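Long-range contacts in xylulose kinase (Bifidobacterium adolescentis ATCC 15703, PDB 3I8B), which probably phosphorylates D-xylulose to D-xylulose 5-phosphate with ATP, as a member of the FGGY family of carbohydrate kinases: residues Asn82-Val86 with Gly179-Glu183; Leu109-Gln115 with Arg125-Trp130; Cys329-Arg335 with Tyr370-Thr376; Ile463-Arg467 with Pro479-Gln483. All coordinates share one frame. Residue numbers count along the deposited sequence, not the author numbering.

In the fold
The four contacts illustrate how separate parts of a sugar kinase of the actin-like ATPase superfamily meet; none of them touches another. Contact 2 is nested along the chain inside the loop closed by contact 1, yet their nearest atoms lie about 23 Å apart; contacts 3 and 4 follow in series. Contact 3 borders the predicted catalytic centre: between side chains, Arg375 is about 7 Å from His75, a predicted substrate-binding residue, and Cys329 about 9 Å from Asp274, the predicted proton acceptor. In contact 4, the Ile463 side chain is about 9 Å from that of Asp11, predicted to be important for activity. Peripheral contact 1 has Gly84 about 14 Å from the bound magnesium ion.

Contact 1 of 4, residues Asn82-Val86 with Gly179-Glu183; sequences NQGNV and GPVAE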
# COMPACT_ATOMS: atom_id res chain seq x y z
N ASN A 82 25.46 9.18 -9.96
CA ASN A 82 26.71 8.44 -9.74
C ASN A 82 27.32 8.65 -8.37
O ASN A 82 28.08 7.81 -7.89
CB ASN A 82 27.78 8.89 -10.75
CG ASN A 82 27.58 8.29 -12.11
OD1 ASN A 82 28.16 8.77 -13.09
ND2 ASN A 82 26.77 7.25 -12.19
N GLN A 83 27.02 9.79 -7.76
CA GLN A 83 27.66 10.19 -6.52
C GLN A 83 26.76 9.98 -5.31
O GLN A 83 27.10 10.41 -4.21
CB GLN A 83 28.08 11.67 -6.59
CG GLN A 83 29.28 11.93 -7.49
CD GLN A 83 29.67 13.39 -7.53
OE1 GLN A 83 29.60 14.09 -6.52
NE2 GLN A 83 30.06 13.87 -8.70
N GLY A 84 25.63 9.31 -5.51
CA GLY A 84 24.68 9.08 -4.44
C GLY A 84 23.79 10.27 -4.07
O GLY A 84 23.05 10.20 -3.09
N ASN A 85 23.87 11.36 -4.84
CA ASN A 85 22.98 12.50 -4.65
C ASN A 85 21.58 12.24 -5.19
O ASN A 85 21.42 11.65 -6.25
CB ASN A 85 23.51 13.75 -5.37
CG ASN A 85 24.81 14.27 -4.77
OD1 ASN A 85 25.84 14.29 -5.43
ND2 ASN A 85 24.75 14.71 -3.53
N VAL A 86 20.57 12.72 -4.47
CA VAL A 86 19.21 12.70 -5.00
C VAL A 86 19.13 13.70 -6.13
O VAL A 86 19.44 14.87 -5.95
CB VAL A 86 18.16 13.01 -3.90
CG1 VAL A 86 16.78 13.17 -4.52
CG2 VAL A 86 18.16 11.90 -2.84
N GLY A 179 25.43 7.42 1.58
CA GLY A 179 24.97 8.74 1.17
C GLY A 179 25.90 9.39 0.16
O GLY A 179 26.88 8.78 -0.28
N PRO A 180 25.61 10.65 -0.20
CA PRO A 180 26.37 11.37 -1.23
C PRO A 180 27.87 11.36 -0.99
O PRO A 180 28.32 11.55 0.14
CB PRO A 180 25.83 12.79 -1.13
CG PRO A 180 24.43 12.62 -0.65
CD PRO A 180 24.46 11.45 0.29
N VAL A 181 28.64 11.11 -2.04
CA VAL A 181 30.09 11.15 -1.93
C VAL A 181 30.66 12.16 -2.92
O VAL A 181 29.94 12.67 -3.77
CB VAL A 181 30.73 9.77 -2.16
CG1 VAL A 181 30.24 8.78 -1.10
CG2 VAL A 181 30.42 9.27 -3.56
N ALA A 182 31.95 12.45 -2.79
CA ALA A 182 32.60 13.38 -3.70
C ALA A 182 32.88 12.70 -5.02
O ALA A 182 32.83 11.47 -5.12
CB ALA A 182 33.88 13.92 -3.10
N GLU A 183 33.17 13.50 -6.04
CA GLU A 183 33.47 12.99 -7.37
C GLU A 183 34.61 11.99 -7.31
O GLU A 183 35.64 12.25 -6.68
CB GLU A 183 33.82 14.13 -8.32
CG GLU A 183 34.54 13.70 -9.59
CD GLU A 183 34.81 14.86 -10.55
OE1 GLU A 183 33.89 15.22 -11.32
OE2 GLU A 183 35.93 15.40 -10.53
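Two loop segments without regular secondary structure meet here through a single backbone hydrogen bond. Val181 N donates to Gln83 O over 2.8 Å at a nearly straight angle of 165°, and the same carbonyl receives a CA-H...O contact from Pro180 CA at 3.2 Å. One oxygen thus engages two consecutive residues. The nearest CA atoms of the two segments are those of Gly84 and Pro180, 4.3 Å apart. Gly84 suits this place twice over: its phi of 78° favours glycine, and a side chain would point at the opposing backbone and crowd Gly179 O and Pro180 CA. Gly179, with phi and psi of 158° and -175°, likewise adopts a conformation that calls for glycine.

Side chains add a mixed, shallow fringe. The Pro180 ring lies against Gly84 and Asn85, its CG 3.7 Å from Gly84 O and its CB 3.3 Å from Asn85 ND2, while the Gln83 side chain extends along Val181-Glu183. Asp81 OD1 accepts hydrogen bonds from Gln83 N and Asn85 N. The contact therefore joins, at the surface, the connection between strands 78-80 and 90-91 to the long loop that runs from helix 167-175 to strand 193-195.

Contact 2 of 4, residues Leu109-Gln115 with Arg125-Trp130; sequences LGAAPAQ and RGKQRW
This is a helix-to-helix approach at a glycine pair, extended by two arginines that clasp the chain following the first helix; it lies in the N-terminal part of the kinase, where helix 99-110 meets helix 122-134. Arg125-Trp130 is alpha-helical; Ala112-Ala114 are polyproline-II-like (phi/psi near -55°/145°). Gly110 and Gly126 set the register, their CA atoms 3.4 Å apart; a CB on Gly110 would clash with Gly126 N. Arg129 (m, t, t) sends NH1 to Leu109 O (2.9 Å) and Ala112 O (2.8 Å), and NH2 to Pro113 O (3.1 Å) and, as a salt bridge, to Glu118. Arg125 (t, t, p) donates NE to Gly110 O at 2.9 Å and, weakly, to Ala112 O at 2.9 Å. Leu109 (chi1 -111°, chi2 t) sets CD1 3.5 Å from the five-membered-ring centroid of Trp130 (chi1 m, chi2 105°), a CH-pi contact; Trp130 NE1 bonds to Leu105 O. The whole is a close glycine-to-glycine helix approach, with two arginines binding the carbonyls of the chain that follows, in the FGGY N-terminal domain.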
# COMPACT_ATOMS: atom_id res chain seq x y z
N LEU A 109 1.90 -0.96 -24.20
CA LEU A 109 1.90 -2.43 -24.08
C LEU A 109 0.73 -3.10 -24.81
O LEU A 109 0.84 -4.25 -25.23
CB LEU A 109 1.89 -2.89 -22.61
CG LEU A 109 3.11 -3.58 -21.97
CD1 LEU A 109 2.67 -4.49 -20.79
CD2 LEU A 109 3.90 -4.40 -22.98
N GLY A 110 -0.39 -2.40 -24.94
CA GLY A 110 -1.55 -2.97 -25.59
C GLY A 110 -1.47 -2.88 -27.10
O GLY A 110 -2.21 -3.57 -27.80
N ALA A 111 -0.55 -2.06 -27.60
CA ALA A 111 -0.45 -1.77 -29.04
C ALA A 111 -0.33 -3.02 -29.93
O ALA A 111 -1.09 -3.17 -30.89
CB ALA A 111 0.68 -0.81 -29.32
N ALA A 112 0.61 -3.90 -29.63
CA ALA A 112 0.76 -5.14 -30.41
C ALA A 112 -0.57 -5.88 -30.53
O ALA A 112 -1.35 -5.94 -29.58
CB ALA A 112 1.84 -6.04 -29.79
N PRO A 113 -0.84 -6.45 -31.72
CA PRO A 113 -2.15 -7.04 -32.03
C PRO A 113 -2.53 -8.16 -31.06
O PRO A 113 -1.65 -8.83 -30.52
CB PRO A 113 -1.96 -7.63 -33.44
CG PRO A 113 -0.70 -6.99 -33.98
CD PRO A 113 0.15 -6.70 -32.79
N ALA A 114 -3.82 -8.35 -30.86
CA ALA A 114 -4.33 -9.41 -30.00
C ALA A 114 -3.78 -10.78 -30.38
O ALA A 114 -3.67 -11.13 -31.56
CB ALA A 114 -5.85 -9.43 -30.03
N GLN A 115 -3.42 -11.55 -29.36
CA GLN A 115 -3.06 -12.94 -29.54
C GLN A 115 -4.19 -13.78 -29.00
O GLN A 115 -5.01 -13.31 -28.21
CB GLN A 115 -1.79 -13.28 -28.76
CG GLN A 115 -0.59 -12.47 -29.19
CD GLN A 115 -0.00 -12.99 -30.48
OE1 GLN A 115 0.59 -14.07 -30.52
NE2 GLN A 115 -0.15 -12.21 -31.55
N ARG A 125 -6.46 -4.72 -23.51
CA ARG A 125 -5.37 -5.64 -23.79
C ARG A 125 -4.08 -5.20 -23.10
O ARG A 125 -3.33 -6.02 -22.57
CB ARG A 125 -5.18 -5.79 -25.30
CG ARG A 125 -4.08 -6.75 -25.70
CD ARG A 125 -4.15 -7.11 -27.18
NE ARG A 125 -3.81 -5.99 -28.05
CZ ARG A 125 -4.65 -5.45 -28.94
NH1 ARG A 125 -5.88 -5.93 -29.04
NH2 ARG A 125 -4.26 -4.44 -29.71
N GLY A 126 -3.83 -3.90 -23.10
CA GLY A 126 -2.66 -3.36 -22.44
C GLY A 126 -2.76 -3.57 -20.94
O GLY A 126 -1.80 -3.97 -20.31
N LYS A 127 -3.94 -3.30 -20.38
CA LYS A 127 -4.15 -3.53 -18.96
C LYS A 127 -3.85 -4.98 -18.60
O LYS A 127 -3.13 -5.24 -17.65
CB LYS A 127 -5.57 -3.15 -18.52
CG LYS A 127 -5.84 -1.65 -18.53
CD LYS A 127 -7.26 -1.35 -18.04
CE LYS A 127 -7.51 0.15 -17.99
NZ LYS A 127 -8.95 0.47 -18.21
N GLN A 128 -4.38 -5.91 -19.39
CA GLN A 128 -4.18 -7.33 -19.13
C GLN A 128 -2.72 -7.75 -19.21
O GLN A 128 -2.25 -8.59 -18.43
CB GLN A 128 -5.02 -8.16 -20.10
CG GLN A 128 -4.61 -9.61 -20.21
CD GLN A 128 -5.57 -10.42 -21.05
OE1 GLN A 128 -6.79 -10.28 -20.91
NE2 GLN A 128 -5.04 -11.26 -21.93
N ARG A 129 -1.99 -7.17 -20.17
CA ARG A 129 -0.58 -7.49 -20.34
C ARG A 129 0.28 -6.97 -19.17
O ARG A 129 1.28 -7.60 -18.79
CB ARG A 129 -0.06 -6.95 -21.68
CG ARG A 129 -0.45 -7.82 -22.88
CD ARG A 129 -0.23 -7.07 -24.21
NE ARG A 129 -0.53 -7.92 -25.37
CZ ARG A 129 -0.61 -7.49 -26.62
NH1 ARG A 129 -0.40 -6.21 -26.91
NH2 ARG A 129 -0.89 -8.35 -27.60
N TRP A 130 -0.11 -5.83 -18.62
CA TRP A 130 0.57 -5.29 -17.43
C TRP A 130 0.34 -6.18 -16.22
O TRP A 130 1.27 -6.53 -15.49
CB TRP A 130 0.13 -3.85 -17.13
CG TRP A 130 0.87 -2.84 -17.94
CD1 TRP A 130 0.40 -2.14 -19.03
CD2 TRP A 130 2.23 -2.43 -17.75
NE1 TRP A 130 1.39 -1.32 -19.52
CE2 TRP A 130 2.52 -1.48 -18.76
CE3 TRP A 130 3.22 -2.76 -16.82
CZ2 TRP A 130 3.77 -0.86 -18.86
CZ3 TRP A 130 4.47 -2.15 -16.93
CH2 TRP A 130 4.73 -1.22 -17.94

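Contact 3 of 4, residues Cys329-Arg335 with Tyr370-Thr376; sequences CTINGSR and YFDGERT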
# COMPACT_ATOMS: atom_id res chain seq x y z
N CYS A 329 -8.18 -0.72 -3.83
CA CYS A 329 -8.49 0.63 -3.40
C CYS A 329 -9.87 1.08 -3.87
O CYS A 329 -10.24 0.85 -5.01
CB CYS A 329 -7.43 1.62 -3.90
SG CYS A 329 -5.78 1.25 -3.30
N THR A 330 -10.62 1.71 -2.97
CA THR A 330 -11.89 2.31 -3.33
C THR A 330 -11.82 3.82 -3.10
O THR A 330 -11.40 4.28 -2.04
CB THR A 330 -13.05 1.69 -2.52
OG1 THR A 330 -12.67 1.57 -1.14
CG2 THR A 330 -13.41 0.30 -3.07
N ILE A 331 -12.21 4.59 -4.11
CA ILE A 331 -12.27 6.05 -3.97
C ILE A 331 -13.25 6.40 -2.87
O ILE A 331 -13.00 7.28 -2.04
CB ILE A 331 -12.79 6.71 -5.25
CG1 ILE A 331 -11.87 6.39 -6.44
CG2 ILE A 331 -12.94 8.22 -5.04
CD1 ILE A 331 -10.56 7.12 -6.40
N ASN A 332 -14.37 5.70 -2.88
CA ASN A 332 -15.46 6.03 -1.99
C ASN A 332 -15.55 5.15 -0.76
O ASN A 332 -16.03 4.01 -0.81
CB ASN A 332 -16.77 6.05 -2.77
CG ASN A 332 -16.75 7.09 -3.87
OD1 ASN A 332 -16.94 8.28 -3.61
ND2 ASN A 332 -16.49 6.66 -5.09
N GLY A 333 -15.08 5.70 0.35
CA GLY A 333 -15.22 5.03 1.63
C GLY A 333 -16.14 5.87 2.49
O GLY A 333 -17.30 6.05 2.17
N SER A 334 -15.58 6.39 3.57
CA SER A 334 -16.31 7.22 4.50
C SER A 334 -16.94 8.44 3.81
O SER A 334 -17.98 8.94 4.25
CB SER A 334 -15.37 7.69 5.61
OG SER A 334 -16.05 8.51 6.52
N ARG A 335 -16.32 8.91 2.74
CA ARG A 335 -16.86 10.07 2.03
C ARG A 335 -18.32 9.85 1.62
O ARG A 335 -19.10 10.79 1.56
CB ARG A 335 -15.99 10.45 0.83
CG ARG A 335 -15.96 9.41 -0.27
CD ARG A 335 -14.91 9.76 -1.30
NE ARG A 335 -15.17 11.05 -1.91
CZ ARG A 335 -14.33 11.68 -2.73
NH1 ARG A 335 -13.17 11.12 -3.04
NH2 ARG A 335 -14.66 12.85 -3.26
N TYR A 370 -20.38 5.32 -6.66
CA TYR A 370 -19.19 5.69 -7.41
C TYR A 370 -19.07 7.21 -7.57
O TYR A 370 -18.86 7.72 -8.67
CB TYR A 370 -19.14 4.99 -8.77
CG TYR A 370 -19.17 3.48 -8.71
CD1 TYR A 370 -18.91 2.80 -7.52
CD2 TYR A 370 -19.43 2.73 -9.84
CE1 TYR A 370 -18.94 1.41 -7.46
CE2 TYR A 370 -19.45 1.35 -9.80
CZ TYR A 370 -19.21 0.70 -8.61
OH TYR A 370 -19.24 -0.67 -8.59
N PHE A 371 -19.21 7.94 -6.47
CA PHE A 371 -19.03 9.38 -6.51
C PHE A 371 -17.66 9.67 -7.09
O PHE A 371 -16.65 9.24 -6.53
CB PHE A 371 -19.15 9.98 -5.11
CG PHE A 371 -20.49 9.78 -4.49
CD1 PHE A 371 -21.54 10.63 -4.78
CD2 PHE A 371 -20.71 8.73 -3.61
CE1 PHE A 371 -22.78 10.44 -4.21
CE2 PHE A 371 -21.95 8.53 -3.04
CZ PHE A 371 -22.99 9.39 -3.34
N ASP A 372 -17.61 10.37 -8.22
CA ASP A 372 -16.34 10.70 -8.85
C ASP A 372 -15.60 9.46 -9.37
O ASP A 372 -14.37 9.43 -9.41
CB ASP A 372 -15.45 11.46 -7.86
CG ASP A 372 -16.15 12.68 -7.27
OD1 ASP A 372 -16.24 13.71 -7.97
OD2 ASP A 372 -16.62 12.61 -6.11
N GLY A 373 -16.35 8.44 -9.77
CA GLY A 373 -15.77 7.23 -10.32
C GLY A 373 -15.33 6.23 -9.25
O GLY A 373 -15.63 6.41 -8.07
N GLU A 374 -14.64 5.18 -9.67
CA GLU A 374 -14.04 4.22 -8.73
C GLU A 374 -12.76 3.60 -9.25
O GLU A 374 -12.57 3.48 -10.48
CB GLU A 374 -15.02 3.10 -8.35
CG GLU A 374 -15.70 3.27 -6.98
CD GLU A 374 -14.72 3.42 -5.84
OE1 GLU A 374 -13.53 3.06 -6.02
OE2 GLU A 374 -15.14 3.89 -4.76
N ARG A 375 -11.88 3.24 -8.32
CA ARG A 375 -10.70 2.44 -8.60
C ARG A 375 -11.11 0.97 -8.69
O ARG A 375 -10.67 0.25 -9.59
CB ARG A 375 -9.66 2.60 -7.48
CG ARG A 375 -8.80 3.86 -7.53
CD ARG A 375 -7.60 3.70 -8.48
NE ARG A 375 -6.74 2.57 -8.14
CZ ARG A 375 -5.66 2.64 -7.35
NH1 ARG A 375 -5.30 3.79 -6.81
NH2 ARG A 375 -4.94 1.55 -7.11
N THR A 376 -11.94 0.52 -7.75
CA THR A 376 -12.41 -0.86 -7.73
C THR A 376 -13.93 -0.87 -7.58
O THR A 376 -14.45 -0.42 -6.56
CB THR A 376 -11.77 -1.65 -6.57
OG1 THR A 376 -10.34 -1.55 -6.64
CG2 THR A 376 -12.17 -3.12 -6.63
O HOH W 1 -17.00 2.46 -2.85
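The contact is built round the side chain of Glu374. With chi1 at -101°, between wells, and chi2 m, its carboxylate is brought across to the opposing segment: OE1 accepts Ile331 N at 2.8 Å, and OE2 accepts Asn332 N at 2.7 Å and Asn332 ND2 at 3.1 Å. OE1 also takes Arg375 N of its own segment at 2.8 Å, so the buried acid organises backbone amides on both sides. A water bridges Asn332 O (2.7 Å) and Glu374 OE2 (3.0 Å), donating to each.

In Asn332, chi1 m with chi2 -79° sets ND2 between Glu374 OE2 and Phe371 O, the latter 3.0 Å away in the type II turn Tyr370-Gly373. That turn is closed by Gly373 N to Tyr370 O at 2.8 Å. At the other end, Thr376 OG1 donates to Cys329 O at 2.9 Å, and the folded Arg375 side chain (m, m, m) places a guanidinium face over Cys329 CB. Arg335 adds a long salt bridge, NH2 to Asp372 OD2 at 3.5 Å, through charge alone.

With the Arg375 side chain about 7 Å from that of His75, and Cys329 about 9 Å from Asp274, the contact borders the predicted sugar-binding and catalytic region. It ties the end of strand 324-330 to the loop between strands 366-368 and 385-387. Helix 396-420 covers Thr330 and Thr376, with Gln411 bonded to Thr330 OG1, while Tyr370 packs on helix 496-506.

Contact 4 of 4, residues Ile463-Arg467 with Pro479-Gln483; sequences IGAAR and PPAWQ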
# COMPACT_ATOMS: atom_id res chain seq x y z
N ILE A 463 4.77 -1.33 14.18
CA ILE A 463 4.75 -2.64 14.84
C ILE A 463 5.17 -3.74 13.88
O ILE A 463 5.95 -4.61 14.24
CB ILE A 463 3.36 -2.95 15.45
CG1 ILE A 463 3.04 -1.98 16.58
CG2 ILE A 463 3.29 -4.39 15.95
CD1 ILE A 463 1.81 -2.35 17.37
N GLY A 464 4.63 -3.71 12.65
CA GLY A 464 5.01 -4.67 11.63
C GLY A 464 6.50 -4.64 11.30
O GLY A 464 7.12 -5.69 11.12
N ALA A 465 7.08 -3.45 11.22
CA ALA A 465 8.50 -3.34 10.95
C ALA A 465 9.33 -3.91 12.11
O ALA A 465 10.35 -4.57 11.88
CB ALA A 465 8.91 -1.90 10.62
N ALA A 466 8.90 -3.65 13.34
CA ALA A 466 9.60 -4.21 14.49
C ALA A 466 9.47 -5.72 14.50
O ALA A 466 10.41 -6.43 14.85
CB ALA A 466 9.07 -3.62 15.82
N ARG A 467 8.30 -6.23 14.11
CA ARG A 467 8.07 -7.67 14.07
C ARG A 467 8.98 -8.33 13.05
O ARG A 467 9.49 -9.44 13.26
CB ARG A 467 6.60 -8.00 13.78
CG ARG A 467 6.21 -9.44 14.08
CD ARG A 467 4.71 -9.74 13.83
NE ARG A 467 4.42 -11.15 14.13
CZ ARG A 467 3.56 -11.92 13.46
NH1 ARG A 467 2.87 -11.43 12.44
NH2 ARG A 467 3.39 -13.18 13.82
N PRO A 479 7.44 -15.85 12.16
CA PRO A 479 7.57 -14.51 12.74
C PRO A 479 7.19 -14.57 14.21
O PRO A 479 6.46 -15.48 14.60
CB PRO A 479 6.53 -13.66 11.97
CG PRO A 479 5.84 -14.56 11.02
CD PRO A 479 6.26 -15.98 11.27
N PRO A 480 7.70 -13.62 15.02
CA PRO A 480 7.39 -13.53 16.44
C PRO A 480 5.89 -13.60 16.72
O PRO A 480 5.12 -12.81 16.16
CB PRO A 480 7.92 -12.14 16.81
CG PRO A 480 9.05 -11.93 15.89
CD PRO A 480 8.65 -12.58 14.59
N ALA A 481 5.48 -14.51 17.60
CA ALA A 481 4.08 -14.64 17.99
C ALA A 481 3.66 -13.59 19.03
O ALA A 481 3.41 -13.94 20.19
CB ALA A 481 3.81 -16.03 18.51
N TRP A 482 3.57 -12.33 18.62
CA TRP A 482 3.22 -11.24 19.53
C TRP A 482 1.72 -11.15 19.85
O TRP A 482 0.87 -11.44 19.01
CB TRP A 482 3.73 -9.88 19.00
CG TRP A 482 5.24 -9.75 18.97
CD1 TRP A 482 6.14 -10.60 19.56
CD2 TRP A 482 6.02 -8.71 18.36
NE1 TRP A 482 7.42 -10.15 19.35
CE2 TRP A 482 7.38 -8.99 18.61
CE3 TRP A 482 5.69 -7.56 17.62
CZ2 TRP A 482 8.41 -8.17 18.15
CZ3 TRP A 482 6.73 -6.75 17.16
CH2 TRP A 482 8.07 -7.05 17.43
N GLN A 483 1.40 -10.76 21.08
CA GLN A 483 0.02 -10.53 21.48
C GLN A 483 -0.59 -9.40 20.66
O GLN A 483 0.04 -8.35 20.46
CB GLN A 483 -0.08 -10.17 22.97
CG GLN A 483 -0.46 -11.34 23.88
CD GLN A 483 -1.91 -11.76 23.73
OE1 GLN A 483 -2.22 -12.96 23.64
NE2 GLN A 483 -2.82 -10.78 23.71
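In the actin-like ATPase fold of the FGGY kinases, this contact packs the loop that returns after helix 460-474, ahead of strand 486-490 at the edge of the seven-stranded sheet, against that helix. The returning segment, Pro479-Gln483, has no regular secondary structure, and Ala481 is the centre of an inverse gamma turn that redirects the chain between Pro480 and Trp482.

Trp482 supplies the main apolar surface. Its chi1 m with chi2 -11° turns the six-membered ring toward the helix, and the indole lies over Ile463, Ala466 and Arg467, with CH2 3.4 Å from Arg467 CA and 3.9 Å from Ala466 CB. Arg467 CG lies over the six-membered ring, 4.2 Å from its centroid and 17° off the normal, a CH-pi contact, while Ile463 CG2 is 4.3 Å from Trp482 CE3. The small Ala466 lets the indole come close to the helix backbone. Trp482 NE1 is hydrogen-bonded to Ala24 O, and the ring also touches Thr22 of strand 16-23, so the tryptophan links this region to the sheet of the N-terminal domain.

Arg467 is almost fully extended (t, t, t), which carries its guanidinium out to the proline pair. NH1 turns to Leu280 O, Pro479 CB rests over one guanidinium face, 3.7 Å from Arg467 NH2, and Pro480 O receives two hydrogen bonds, from Arg467 NE at 2.7 Å and from Arg467 NH2 at 2.9 Å.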